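Local atomic coordinates of quinoline 2-oxidoreductase small subunit (PDB entry 1T3Q), a protein that forms the iron-sulfur subunit of a molybdenum hydroxylase that oxidises quinoline, its two [2Fe-2S] clusters probably relaying electrons from the molybdenum cofactor to FAD. Residues A[102-107]-A[151-156]; A[115-120]-A[135-140]; A[39-44]-A[82-87]. All coordinates share one frame; numbering follows the deposited sequence.

Contact 1: residues A[102-107]-A[151-156]; sequences HHALQC and IDAITD. With FES (Fe2/s2 (inorganic) cluster), chain G; MCN (pterin cytosine dinucleotide), chain N.
The imidazole of H102 lies against the backbone of D152 and A153, near the end of helix 148-154. The loop that carries it leaves helix 94-101 through a Schellman motif, with H103 at positive phi, in the helical [2Fe-2S] domain. The tight part is the ring face turned to D152 and A153: H102 CD2 rests 3.5 Å from D152 CB, D152 O stands 3.9 Å above the ring plane over its centre, and A153 N lies over the same face, toward the rim. Chi1 (-72°) sets H102 CG beside the backbone N, and ND1 is hydrogen-bonded to S98 O. A104 CB adds an apolar touch, 4.1 Å from A153 CB. The ring edge is looser: a single water lies in its plane, 3.3 Å from H102 NE2, and donates to D156 OD1 at 3.1 Å. D156 OD2 is held by R101 and A158 N, and D152 OD2 by R130. An alanine in place of H102 would probably leave a gap over D152 and A153, and leave S98 O and the water without their ring partners. Further along, C107 SG binds FE1 of a cluster at 2.3 Å, with C144 the second cysteine on that iron. Q106 OE1 accepts a nearly straight hydrogen bond from the pterin amino N2' at 2.7 Å (161°).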
ATOM      1  N   HIS A 102      -4.170  31.525  -3.266  1.00 16.81           N
ATOM      2  CA  HIS A 102      -5.026  32.207  -2.302  1.00 16.14           C
ATOM      3  C   HIS A 102      -5.422  31.350  -1.106  1.00 15.59           C
ATOM      4  O   HIS A 102      -6.202  31.791  -0.265  1.00 16.17           O
ATOM      5  CB  HIS A 102      -6.302  32.722  -2.983  1.00 17.17           C
ATOM      6  CG  HIS A 102      -6.075  33.899  -3.883  1.00 20.07           C
ATOM      7  ND1 HIS A 102      -5.767  33.767  -5.220  1.00 22.87           N
ATOM      8  CD2 HIS A 102      -6.092  35.229  -3.630  1.00 19.09           C
ATOM      9  CE1 HIS A 102      -5.607  34.967  -5.753  1.00 20.76           C
ATOM     10  NE2 HIS A 102      -5.798  35.870  -4.810  1.00 23.81           N
ATOM     11  N   HIS A 103      -4.884  30.140  -1.030  1.00 16.14           N
ATOM     12  CA  HIS A 103      -5.214  29.227   0.069  1.00 14.89           C
ATOM     13  C   HIS A 103      -6.736  29.073   0.124  1.00 14.24           C
ATOM     14  O   HIS A 103      -7.383  29.403   1.121  1.00 16.64           O
ATOM     15  CB  HIS A 103      -4.671  29.769   1.401  1.00 15.04           C
ATOM     16  CG  HIS A 103      -4.844  28.825   2.556  1.00 14.87           C
ATOM     17  ND1 HIS A 103      -4.643  27.466   2.441  1.00 16.58           N
ATOM     18  CD2 HIS A 103      -5.155  29.050   3.856  1.00 15.68           C
ATOM     19  CE1 HIS A 103      -4.821  26.894   3.620  1.00 16.12           C
ATOM     20  NE2 HIS A 103      -5.132  27.833   4.495  1.00 17.03           N
ATOM     21  N   ALA A 104      -7.297  28.567  -0.970  1.00 14.69           N
ATOM     22  CA  ALA A 104      -8.738  28.369  -1.101  1.00 16.76           C
ATOM     23  C   ALA A 104      -9.196  26.967  -0.687  1.00 15.57           C
ATOM     24  O   ALA A 104     -10.344  26.597  -0.906  1.00 17.37           O
ATOM     25  CB  ALA A 104      -9.172  28.647  -2.544  1.00 15.18           C
ATOM     26  N   LEU A 105      -8.290  26.181  -0.118  1.00 16.01           N
ATOM     27  CA  LEU A 105      -8.644  24.842   0.351  1.00 15.77           C
ATOM     28  C   LEU A 105      -7.782  24.448   1.557  1.00 15.71           C
ATOM     29  O   LEU A 105      -6.670  24.927   1.729  1.00 16.45           O
ATOM     30  CB  LEU A 105      -8.470  23.787  -0.745  1.00 13.14           C
ATOM     31  CG  LEU A 105      -7.043  23.548  -1.217  1.00 14.70           C
ATOM     32  CD1 LEU A 105      -6.883  22.116  -1.703  1.00 13.29           C
ATOM     33  CD2 LEU A 105      -6.712  24.548  -2.325  1.00 15.66           C
ATOM     34  N   GLN A 106      -8.333  23.564   2.377  1.00 14.31           N
ATOM     35  CA  GLN A 106      -7.677  23.055   3.556  1.00 14.29           C
ATOM     36  C   GLN A 106      -7.700  21.524   3.529  1.00 12.58           C
ATOM     37  O   GLN A 106      -6.712  20.883   3.128  1.00 13.52           O
ATOM     38  CB  GLN A 106      -8.347  23.637   4.809  1.00 14.44           C
ATOM     39  CG  GLN A 106      -7.856  25.059   5.129  1.00 14.63           C
ATOM     40  CD  GLN A 106      -8.431  25.707   6.380  1.00 16.05           C
ATOM     41  OE1 GLN A 106      -8.546  25.083   7.432  1.00 17.37           O
ATOM     42  NE2 GLN A 106      -8.768  26.992   6.267  1.00 11.41           N
ATOM     43  N   CYS A 107      -8.819  20.938   3.937  1.00 12.75           N
ATOM     44  CA  CYS A 107      -8.883  19.481   3.912  1.00 14.17           C
ATOM     45  C   CYS A 107      -9.003  19.052   2.445  1.00 13.62           C
ATOM     46  O   CYS A 107      -8.616  17.949   2.075  1.00 13.37           O
ATOM     47  CB  CYS A 107     -10.084  19.014   4.733  1.00 15.74           C
ATOM     48  SG  CYS A 107     -11.683  19.066   3.919  1.00 16.89           S
ATOM     49  N   ILE A 151     -13.495  32.944  -2.913  1.00 16.72           N
ATOM     50  CA  ILE A 151     -14.021  34.078  -3.674  1.00 18.32           C
ATOM     51  C   ILE A 151     -12.813  34.814  -4.261  1.00 18.81           C
ATOM     52  O   ILE A 151     -12.826  35.230  -5.423  1.00 19.51           O
ATOM     53  CB  ILE A 151     -14.825  35.052  -2.777  1.00 17.09           C
ATOM     54  CG1 ILE A 151     -15.929  34.298  -2.026  1.00 15.88           C
ATOM     55  CG2 ILE A 151     -15.446  36.166  -3.622  1.00 16.85           C
ATOM     56  CD1 ILE A 151     -16.927  33.579  -2.914  1.00 17.05           C
ATOM     57  N   ASP A 152     -11.767  34.960  -3.452  1.00 18.69           N
ATOM     58  CA  ASP A 152     -10.541  35.625  -3.892  1.00 20.05           C
ATOM     59  C   ASP A 152      -9.944  34.899  -5.096  1.00 20.17           C
ATOM     60  O   ASP A 152      -9.552  35.525  -6.080  1.00 20.12           O
ATOM     61  CB  ASP A 152      -9.483  35.622  -2.782  1.00 19.46           C
ATOM     62  CG  ASP A 152      -9.871  36.464  -1.581  1.00 19.82           C
ATOM     63  OD1 ASP A 152      -9.188  36.331  -0.543  1.00 20.72           O
ATOM     64  OD2 ASP A 152     -10.832  37.258  -1.665  1.00 20.22           O
ATOM     65  N   ALA A 153      -9.861  33.575  -5.001  1.00 19.15           N
ATOM     66  CA  ALA A 153      -9.284  32.762  -6.062  1.00 20.06           C
ATOM     67  C   ALA A 153     -10.033  32.879  -7.386  1.00 20.71           C
ATOM     68  O   ALA A 153      -9.412  33.038  -8.438  1.00 21.01           O
ATOM     69  CB  ALA A 153      -9.220  31.292  -5.628  1.00 18.67           C
ATOM     70  N   ILE A 154     -11.359  32.809  -7.330  1.00 18.85           N
ATOM     71  CA  ILE A 154     -12.182  32.884  -8.535  1.00 20.15           C
ATOM     72  C   ILE A 154     -12.165  34.250  -9.225  1.00 19.90           C
ATOM     73  O   ILE A 154     -12.299  34.330 -10.447  1.00 20.59           O
ATOM     74  CB  ILE A 154     -13.643  32.493  -8.216  1.00 20.10           C
ATOM     75  CG1 ILE A 154     -13.682  31.046  -7.716  1.00 17.69           C
ATOM     76  CG2 ILE A 154     -14.525  32.662  -9.460  1.00 19.16           C
ATOM     77  CD1 ILE A 154     -15.010  30.628  -7.121  1.00 16.37           C
ATOM     78  N   THR A 155     -11.988  35.316  -8.449  1.00 18.46           N
ATOM     79  CA  THR A 155     -11.967  36.665  -9.006  1.00 20.18           C
ATOM     80  C   THR A 155     -10.563  37.173  -9.299  1.00 19.00           C
ATOM     81  O   THR A 155     -10.384  38.336  -9.658  1.00 20.25           O
ATOM     82  CB  THR A 155     -12.662  37.676  -8.062  1.00 20.70           C
ATOM     83  OG1 THR A 155     -12.070  37.609  -6.757  1.00 20.84           O
ATOM     84  CG2 THR A 155     -14.148  37.375  -7.961  1.00 20.75           C
ATOM     85  N   ASP A 156      -9.573  36.302  -9.142  1.00 18.46           N
ATOM     86  CA  ASP A 156      -8.180  36.660  -9.400  1.00 20.22           C
ATOM     87  C   ASP A 156      -8.051  37.088 -10.862  1.00 19.64           C
ATOM     88  O   ASP A 156      -8.572  36.423 -11.757  1.00 17.37           O
ATOM     89  CB  ASP A 156      -7.273  35.457  -9.133  1.00 20.69           C
ATOM     90  CG  ASP A 156      -5.803  35.786  -9.287  1.00 24.37           C
ATOM     91  OD1 ASP A 156      -5.164  36.138  -8.276  1.00 23.66           O
ATOM     92  OD2 ASP A 156      -5.286  35.700 -10.425  1.00 24.06           O
TER
HETATM   93 FE1  FES G4907     -12.380  21.264   3.779  1.00 14.91          FE
HETATM   94 FE2  FES G4907     -13.646  22.854   1.989  1.00 16.31          FE
HETATM   95  S1  FES G4907     -11.476  22.659   2.181  1.00 15.32           S
HETATM   96  S2  FES G4907     -14.535  21.361   3.373  1.00 18.56           S
HETATM   97  N1  MCN N4921      -0.070  27.404  12.732  1.00 16.26           N
HETATM   98  C2  MCN N4921       1.018  28.235  12.308  1.00 17.71           C
HETATM   99  N3  MCN N4921       1.595  28.951  13.346  1.00 16.25           N
HETATM  100  C4  MCN N4921       1.214  28.929  14.684  1.00 15.67           C
HETATM  101  C5  MCN N4921       0.084  28.069  15.057  1.00 15.91           C
HETATM  102  C6  MCN N4921      -0.544  27.316  14.093  1.00 17.25           C
HETATM  103  O2  MCN N4921       1.344  28.293  11.144  1.00 17.61           O
HETATM  104  N4  MCN N4921       1.842  29.649  15.588  1.00 13.95           N
HETATM  105  C1' MCN N4921      -0.726  26.543  11.589  1.00 15.96           C
HETATM  106  C2D MCN N4921      -0.161  25.050  11.577  1.00 19.06           C
HETATM  107  O2' MCN N4921      -0.103  24.547  10.195  1.00 20.10           O
HETATM  108  C3' MCN N4921      -1.122  24.309  12.483  1.00 20.24           C
HETATM  109  C4D MCN N4921      -2.470  24.927  12.201  1.00 18.65           C
HETATM  110  O4D MCN N4921      -2.160  26.339  11.749  1.00 17.65           O
HETATM  111  O3' MCN N4921      -1.104  22.874  12.160  1.00 22.30           O
HETATM  112  C5' MCN N4921      -3.520  24.806  13.342  1.00 17.83           C
HETATM  113  O5' MCN N4921      -2.876  25.284  14.497  1.00 23.29           O
HETATM  114  PA  MCN N4921      -2.724  24.476  15.845  1.00 20.98           P
HETATM  115  O1A MCN N4921      -1.271  24.131  15.959  1.00 21.80           O
HETATM  116  O2A MCN N4921      -3.419  25.345  16.879  1.00 24.80           O
HETATM  117  O3A MCN N4921      -3.630  23.126  15.924  1.00 23.69           O
HETATM  118  PB  MCN N4921      -3.444  21.691  15.238  1.00 25.09           P
HETATM  119  O1B MCN N4921      -3.284  20.699  16.344  1.00 25.15           O
HETATM  120  O2B MCN N4921      -2.383  21.725  14.178  1.00 25.71           O
HETATM  121  O3B MCN N4921      -4.839  21.462  14.480  1.00 25.61           O
HETATM  122  C10 MCN N4921      -5.968  20.992  15.172  1.00 24.40           C
HETATM  123  C9' MCN N4921      -6.871  22.172  15.326  1.00 23.70           C
HETATM  124  C8' MCN N4921      -8.138  21.611  16.013  1.00 24.73           C
HETATM  125  S8' MCN N4921      -7.882  20.934  17.648  1.00 26.68           S
HETATM  126  C7' MCN N4921      -9.374  21.617  15.511  1.00 24.68           C
HETATM  127  S7' MCN N4921     -10.822  20.945  16.314  1.00 23.51           S
HETATM  128  C6' MCN N4921      -9.572  22.189  14.067  1.00 19.96           C
HETATM  129  C7  MCN N4921      -8.508  23.203  13.742  1.00 21.70           C
HETATM  130  O9' MCN N4921      -7.210  22.668  13.947  1.00 25.06           O
HETATM  131  N5' MCN N4921      -9.701  20.971  13.165  1.00 19.96           N
HETATM  132  C4A MCN N4921      -9.494  21.407  11.796  1.00 19.82           C
HETATM  133  N8' MCN N4921      -8.611  23.628  12.305  1.00 21.01           N
HETATM  134  C4B MCN N4921      -9.032  22.659  11.348  1.00 21.18           C
HETATM  135  N1' MCN N4921      -8.841  23.043   9.997  1.00 20.95           N
HETATM  136  C2' MCN N4921      -9.146  22.088   9.087  1.00 21.14           C
HETATM  137  N2' MCN N4921      -8.995  22.410   7.784  1.00 21.33           N
HETATM  138  N3' MCN N4921      -9.576  20.823   9.431  1.00 20.91           N
HETATM  139  C4' MCN N4921      -9.779  20.355  10.783  1.00 21.48           C
HETATM  140  O4' MCN N4921     -10.158  19.230  10.999  1.00 19.82           O
HETATM  141  O   HOH W   1      -5.699  38.625  -6.569  1.00 35.42           O

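Contact 2: residues A[115-120]-A[135-140]; sequences LATARS and EVMSGN
T117, on helix 111-124, meets M137, N140 and V136 where helix 130-136 runs out into a loop. T117 CB is already close to both main partners, 3.8 Å from M137 SD and 3.4 Å from N140 OD1. From there the side chain forks. T117 OG1 lies beside its own backbone N (chi1 -60°) and donates to N140 OD1 at 2.7 Å, reaching that oxygen 25° out of the amide plane; a weak hydrogen bond to G113 O, one turn back in the helix, must share the same proton. T117 CG2, anti to the backbone N, lies 3.5 Å from M137 SD and 4.0 Å from V136 CG1, with V136 O also near. The M137 chain is bent at both chi2 and chi3, so that its sulfur and CE curl back against T117, M137 CE standing 4.1 Å from T117 CB. The hydroxyl thus bonds the amide while the methyl packs mainly on the thioether. M137 also packs on M114 and I121 of helix 111-124, Q103 of the medium subunit borders T117 and V136, and both T117 and N140 touch T57, placing helix 111-124 and the loop after helix 130-136 against strand 57-60.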
ATOM      1  N   LEU A 115     -14.499  23.694  -7.849  1.00 14.10           N
ATOM      2  CA  LEU A 115     -13.933  23.933  -9.174  1.00 16.51           C
ATOM      3  C   LEU A 115     -14.958  23.796 -10.299  1.00 17.65           C
ATOM      4  O   LEU A 115     -14.957  24.589 -11.251  1.00 16.01           O
ATOM      5  CB  LEU A 115     -12.752  22.984  -9.418  1.00 15.14           C
ATOM      6  CG  LEU A 115     -11.511  23.235  -8.550  1.00 15.97           C
ATOM      7  CD1 LEU A 115     -10.540  22.073  -8.674  1.00 15.21           C
ATOM      8  CD2 LEU A 115     -10.845  24.539  -8.969  1.00 15.49           C
ATOM      9  N   ALA A 116     -15.831  22.796 -10.189  1.00 15.88           N
ATOM     10  CA  ALA A 116     -16.860  22.570 -11.199  1.00 16.52           C
ATOM     11  C   ALA A 116     -17.770  23.794 -11.293  1.00 17.44           C
ATOM     12  O   ALA A 116     -17.995  24.340 -12.378  1.00 15.99           O
ATOM     13  CB  ALA A 116     -17.682  21.315 -10.846  1.00 13.87           C
ATOM     14  N   THR A 117     -18.284  24.242 -10.154  1.00 17.59           N
ATOM     15  CA  THR A 117     -19.166  25.399 -10.149  1.00 16.90           C
ATOM     16  C   THR A 117     -18.417  26.649 -10.615  1.00 18.09           C
ATOM     17  O   THR A 117     -18.946  27.437 -11.401  1.00 17.04           O
ATOM     18  CB  THR A 117     -19.764  25.648  -8.748  1.00 17.04           C
ATOM     19  OG1 THR A 117     -20.512  24.494  -8.339  1.00 15.58           O
ATOM     20  CG2 THR A 117     -20.703  26.851  -8.774  1.00 16.67           C
ATOM     21  N   ALA A 118     -17.183  26.822 -10.151  1.00 18.31           N
ATOM     22  CA  ALA A 118     -16.399  27.993 -10.541  1.00 18.82           C
ATOM     23  C   ALA A 118     -16.176  28.035 -12.055  1.00 20.44           C
ATOM     24  O   ALA A 118     -16.285  29.099 -12.674  1.00 19.99           O
ATOM     25  CB  ALA A 118     -15.066  28.001  -9.815  1.00 16.78           C
ATOM     26  N   ARG A 119     -15.869  26.888 -12.652  1.00 20.60           N
ATOM     27  CA  ARG A 119     -15.648  26.841 -14.095  1.00 23.63           C
ATOM     28  C   ARG A 119     -16.898  27.311 -14.824  1.00 23.94           C
ATOM     29  O   ARG A 119     -16.823  28.095 -15.769  1.00 22.70           O
ATOM     30  CB  ARG A 119     -15.298  25.424 -14.555  1.00 25.83           C
ATOM     31  CG  ARG A 119     -13.945  24.911 -14.107  1.00 29.37           C
ATOM     32  CD  ARG A 119     -13.616  23.625 -14.847  1.00 32.21           C
ATOM     33  NE  ARG A 119     -13.464  23.874 -16.279  1.00 35.29           N
ATOM     34  CZ  ARG A 119     -13.591  22.950 -17.226  1.00 36.67           C
ATOM     35  NH1 ARG A 119     -13.427  23.285 -18.497  1.00 37.52           N
ATOM     36  NH2 ARG A 119     -13.892  21.697 -16.908  1.00 36.26           N
ATOM     37  N   SER A 120     -18.051  26.825 -14.376  1.00 23.88           N
ATOM     38  CA  SER A 120     -19.322  27.198 -14.984  1.00 25.24           C
ATOM     39  C   SER A 120     -19.538  28.706 -14.930  1.00 24.73           C
ATOM     40  O   SER A 120     -19.971  29.313 -15.907  1.00 24.50           O
ATOM     41  CB  SER A 120     -20.474  26.494 -14.269  1.00 25.88           C
ATOM     42  OG  SER A 120     -21.715  26.875 -14.837  1.00 31.74           O
ATOM     43  N   GLU A 135     -22.982  34.331  -4.708  1.00 22.00           N
ATOM     44  CA  GLU A 135     -24.336  33.907  -5.046  1.00 23.78           C
ATOM     45  C   GLU A 135     -24.362  32.558  -5.745  1.00 21.94           C
ATOM     46  O   GLU A 135     -25.105  31.658  -5.353  1.00 23.54           O
ATOM     47  CB  GLU A 135     -25.004  34.953  -5.944  1.00 27.45           C
ATOM     48  CG  GLU A 135     -25.243  36.276  -5.249  1.00 34.92           C
ATOM     49  CD  GLU A 135     -25.634  37.390  -6.203  1.00 39.50           C
ATOM     50  OE1 GLU A 135     -25.885  38.516  -5.718  1.00 42.54           O
ATOM     51  OE2 GLU A 135     -25.683  37.147  -7.431  1.00 41.57           O
ATOM     52  N   VAL A 136     -23.553  32.413  -6.786  1.00 20.49           N
ATOM     53  CA  VAL A 136     -23.524  31.159  -7.525  1.00 20.88           C
ATOM     54  C   VAL A 136     -22.850  30.030  -6.748  1.00 21.62           C
ATOM     55  O   VAL A 136     -23.223  28.866  -6.892  1.00 19.86           O
ATOM     56  CB  VAL A 136     -22.821  31.340  -8.883  1.00 21.90           C
ATOM     57  CG1 VAL A 136     -22.918  30.052  -9.697  1.00 20.96           C
ATOM     58  CG2 VAL A 136     -23.474  32.490  -9.645  1.00 24.08           C
ATOM     59  N   MET A 137     -21.870  30.369  -5.912  1.00 20.93           N
ATOM     60  CA  MET A 137     -21.161  29.353  -5.134  1.00 20.37           C
ATOM     61  C   MET A 137     -21.918  28.962  -3.860  1.00 19.15           C
ATOM     62  O   MET A 137     -21.478  28.077  -3.128  1.00 21.17           O
ATOM     63  CB  MET A 137     -19.762  29.856  -4.747  1.00 20.69           C
ATOM     64  CG  MET A 137     -18.824  30.198  -5.915  1.00 22.18           C
ATOM     65  SD  MET A 137     -18.444  28.817  -7.016  1.00 23.40           S
ATOM     66  CE  MET A 137     -17.586  27.678  -5.881  1.00 21.19           C
ATOM     67  N   SER A 138     -23.059  29.599  -3.607  1.00 18.92           N
ATOM     68  CA  SER A 138     -23.834  29.323  -2.394  1.00 20.45           C
ATOM     69  C   SER A 138     -24.351  27.892  -2.284  1.00 20.94           C
ATOM     70  O   SER A 138     -24.862  27.492  -1.236  1.00 23.57           O
ATOM     71  CB  SER A 138     -25.010  30.305  -2.266  1.00 21.07           C
ATOM     72  OG  SER A 138     -26.002  30.083  -3.249  1.00 23.52           O
ATOM     73  N   GLY A 139     -24.218  27.126  -3.362  1.00 20.06           N
ATOM     74  CA  GLY A 139     -24.662  25.745  -3.358  1.00 18.71           C
ATOM     75  C   GLY A 139     -23.528  24.763  -3.113  1.00 18.44           C
ATOM     76  O   GLY A 139     -23.713  23.549  -3.218  1.00 19.45           O
ATOM     77  N   ASN A 140     -22.343  25.284  -2.801  1.00 17.15           N
ATOM     78  CA  ASN A 140     -21.185  24.439  -2.520  1.00 16.54           C
ATOM     79  C   ASN A 140     -20.728  24.705  -1.089  1.00 17.70           C
ATOM     80  O   ASN A 140     -20.304  25.812  -0.757  1.00 18.37           O
ATOM     81  CB  ASN A 140     -20.039  24.733  -3.494  1.00 15.03           C
ATOM     82  CG  ASN A 140     -20.298  24.182  -4.886  1.00 18.15           C
ATOM     83  OD1 ASN A 140     -20.982  24.806  -5.700  1.00 17.71           O
ATOM     84  ND2 ASN A 140     -19.758  23.002  -5.162  1.00 16.49           N
TER

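Contact 3: residues A[39-44]-A[82-87]; sequences VGLTGT and TVEGLS
L41 packs its side chain against E84, just after G40, which with positive phi leaves helix 31-39. L41 CB is 3.4 Å from E84 OE2, CD2 lies near the carboxylate carbon, and CD1 reaches toward T82 OG1, the L41 and T82 side chains crossing at about a right angle. L41 O accepts from a water at 2.7 Å. T42 turns its side chain away and passes the chain on to G43, whose N donates to E84 OE2 at 2.7 Å, clearly bent (143°), the N-H coming from above the carboxylate plane. G43 CA sits 3.7 Å from V83 CG1; a side chain here would run into that methyl and into E84 OE2. T44 closes the run: its OG1 donates to the water bound by L41 O and accepts from a second water that is in turn held by V83 N. The bend in the glutamate chain (chi2 93°) swings CD back toward the loop. E84 OE1 takes T82 OG1 at 2.8 Å and a hydrogen from the first water. With donors on both oxygens, E84 is probably ionised; its carboxylate, bonded to G43 N and through water to L41 O and T44 OG1, ties the loop before the first cluster's cysteines to the segment leaving strand 79-81.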
ATOM      1  N   VAL A  39     -15.524   3.424 -12.745  1.00 19.73           N
ATOM      2  CA  VAL A  39     -14.568   4.036 -13.660  1.00 20.00           C
ATOM      3  C   VAL A  39     -13.208   4.246 -12.983  1.00 21.69           C
ATOM      4  O   VAL A  39     -12.169   4.272 -13.646  1.00 23.42           O
ATOM      5  CB  VAL A  39     -15.100   5.389 -14.191  1.00 20.31           C
ATOM      6  CG1 VAL A  39     -14.181   5.920 -15.281  1.00 16.99           C
ATOM      7  CG2 VAL A  39     -16.518   5.221 -14.728  1.00 21.97           C
ATOM      8  N   GLY A  40     -13.213   4.395 -11.662  1.00 21.29           N
ATOM      9  CA  GLY A  40     -11.965   4.572 -10.941  1.00 20.26           C
ATOM     10  C   GLY A  40     -11.469   6.004 -10.822  1.00 20.75           C
ATOM     11  O   GLY A  40     -10.280   6.230 -10.641  1.00 22.32           O
ATOM     12  N   LEU A  41     -12.372   6.968 -10.932  1.00 18.68           N
ATOM     13  CA  LEU A  41     -12.012   8.372 -10.816  1.00 18.48           C
ATOM     14  C   LEU A  41     -12.567   8.859  -9.484  1.00 17.44           C
ATOM     15  O   LEU A  41     -13.700   9.341  -9.402  1.00 16.79           O
ATOM     16  CB  LEU A  41     -12.617   9.160 -11.981  1.00 19.30           C
ATOM     17  CG  LEU A  41     -12.107   8.745 -13.366  1.00 21.00           C
ATOM     18  CD1 LEU A  41     -12.921   9.443 -14.450  1.00 18.48           C
ATOM     19  CD2 LEU A  41     -10.624   9.100 -13.486  1.00 22.55           C
ATOM     20  N   THR A  42     -11.762   8.729  -8.435  1.00 17.72           N
ATOM     21  CA  THR A  42     -12.193   9.117  -7.098  1.00 16.62           C
ATOM     22  C   THR A  42     -12.111  10.603  -6.771  1.00 17.71           C
ATOM     23  O   THR A  42     -12.333  10.999  -5.627  1.00 15.32           O
ATOM     24  CB  THR A  42     -11.420   8.314  -6.014  1.00 16.83           C
ATOM     25  OG1 THR A  42     -10.008   8.488  -6.191  1.00 16.94           O
ATOM     26  CG2 THR A  42     -11.750   6.830  -6.120  1.00 16.27           C
ATOM     27  N   GLY A  43     -11.813  11.434  -7.768  1.00 16.46           N
ATOM     28  CA  GLY A  43     -11.745  12.862  -7.518  1.00 15.69           C
ATOM     29  C   GLY A  43     -13.092  13.428  -7.098  1.00 17.24           C
ATOM     30  O   GLY A  43     -13.165  14.379  -6.320  1.00 16.49           O
ATOM     31  N   THR A  44     -14.165  12.848  -7.624  1.00 17.00           N
ATOM     32  CA  THR A  44     -15.521  13.280  -7.287  1.00 15.70           C
ATOM     33  C   THR A  44     -15.810  12.743  -5.883  1.00 15.55           C
ATOM     34  O   THR A  44     -15.704  11.540  -5.644  1.00 15.09           O
ATOM     35  CB  THR A  44     -16.548  12.708  -8.304  1.00 16.21           C
ATOM     36  OG1 THR A  44     -16.246  13.215  -9.615  1.00 16.51           O
ATOM     37  CG2 THR A  44     -17.966  13.118  -7.931  1.00 15.14           C
ATOM     38  N   THR A  82     -14.751  15.558 -14.962  1.00 17.59           N
ATOM     39  CA  THR A  82     -14.487  15.466 -13.528  1.00 17.72           C
ATOM     40  C   THR A  82     -13.225  16.280 -13.242  1.00 18.83           C
ATOM     41  O   THR A  82     -12.530  16.717 -14.169  1.00 17.49           O
ATOM     42  CB  THR A  82     -14.273  14.010 -13.068  1.00 15.29           C
ATOM     43  OG1 THR A  82     -13.088  13.479 -13.672  1.00 17.53           O
ATOM     44  CG2 THR A  82     -15.471  13.147 -13.459  1.00 14.39           C
ATOM     45  N   VAL A  83     -12.927  16.488 -11.965  1.00 16.85           N
ATOM     46  CA  VAL A  83     -11.760  17.271 -11.588  1.00 17.69           C
ATOM     47  C   VAL A  83     -10.457  16.728 -12.181  1.00 18.32           C
ATOM     48  O   VAL A  83      -9.537  17.498 -12.467  1.00 18.47           O
ATOM     49  CB  VAL A  83     -11.630  17.360 -10.047  1.00 17.62           C
ATOM     50  CG1 VAL A  83     -11.362  15.986  -9.465  1.00 16.48           C
ATOM     51  CG2 VAL A  83     -10.520  18.331  -9.673  1.00 17.89           C
ATOM     52  N   GLU A  84     -10.380  15.416 -12.380  1.00 16.80           N
ATOM     53  CA  GLU A  84      -9.170  14.810 -12.935  1.00 18.75           C
ATOM     54  C   GLU A  84      -8.821  15.347 -14.322  1.00 20.38           C
ATOM     55  O   GLU A  84      -7.661  15.300 -14.741  1.00 19.20           O
ATOM     56  CB  GLU A  84      -9.306  13.286 -13.030  1.00 20.02           C
ATOM     57  CG  GLU A  84      -9.250  12.557 -11.699  1.00 20.53           C
ATOM     58  CD  GLU A  84     -10.616  12.331 -11.079  1.00 20.45           C
ATOM     59  OE1 GLU A  84     -11.568  13.070 -11.413  1.00 18.14           O
ATOM     60  OE2 GLU A  84     -10.727  11.414 -10.239  1.00 19.68           O
ATOM     61  N   GLY A  85      -9.827  15.845 -15.034  1.00 20.86           N
ATOM     62  CA  GLY A  85      -9.592  16.344 -16.377  1.00 22.88           C
ATOM     63  C   GLY A  85      -9.130  17.782 -16.475  1.00 23.58           C
ATOM     64  O   GLY A  85      -8.772  18.239 -17.561  1.00 23.59           O
ATOM     65  N   LEU A  86      -9.121  18.496 -15.355  1.00 21.58           N
ATOM     66  CA  LEU A  86      -8.728  19.903 -15.350  1.00 24.63           C
ATOM     67  C   LEU A  86      -7.290  20.215 -15.743  1.00 25.40           C
ATOM     68  O   LEU A  86      -7.052  20.996 -16.664  1.00 26.68           O
ATOM     69  CB  LEU A  86      -8.999  20.533 -13.983  1.00 24.63           C
ATOM     70  CG  LEU A  86     -10.215  21.448 -13.845  1.00 27.63           C
ATOM     71  CD1 LEU A  86     -10.149  22.135 -12.493  1.00 25.60           C
ATOM     72  CD2 LEU A  86     -10.232  22.494 -14.958  1.00 27.24           C
ATOM     73  N   SER A  87      -6.333  19.627 -15.037  1.00 25.23           N
ATOM     74  CA  SER A  87      -4.929  19.888 -15.324  1.00 28.02           C
ATOM     75  C   SER A  87      -4.541  19.428 -16.723  1.00 29.41           C
ATOM     76  O   SER A  87      -5.139  18.508 -17.281  1.00 28.99           O
ATOM     77  CB  SER A  87      -4.036  19.202 -14.290  1.00 27.77           C
ATOM     78  OG  SER A  87      -4.103  17.793 -14.421  1.00 31.07           O
TER
HETATM   79  O   HOH W   2     -14.061  11.775 -10.481  1.00 18.57           O
HETATM   80  O   HOH W   3     -14.942  15.844  -9.973  1.00 19.92           O

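Overall arrangement
Contact 3 comes first along the chain and belongs to the sheet-containing plant-type [2Fe-2S] ferredoxin domain; contacts 1 and 2 follow in the helical domain, with the segments of contact 2 falling between those of contact 1. The centres of contacts 1 and 2 are about 12 Å apart, and they meet where I154 CD1 of helix 148-154 packs on A118 and M137. Contact 2 also adjoins contact 3, their centres about 17 Å apart: L115 and R119 of helix 111-124 pack on L86, and L115 also on V83. Contacts 1 and 3, about 10 Å apart at their nearest atoms, do not touch. Helix 111-124 therefore joins the two cluster domains, which probably helps fix the spacing of their clusters for electron transfer.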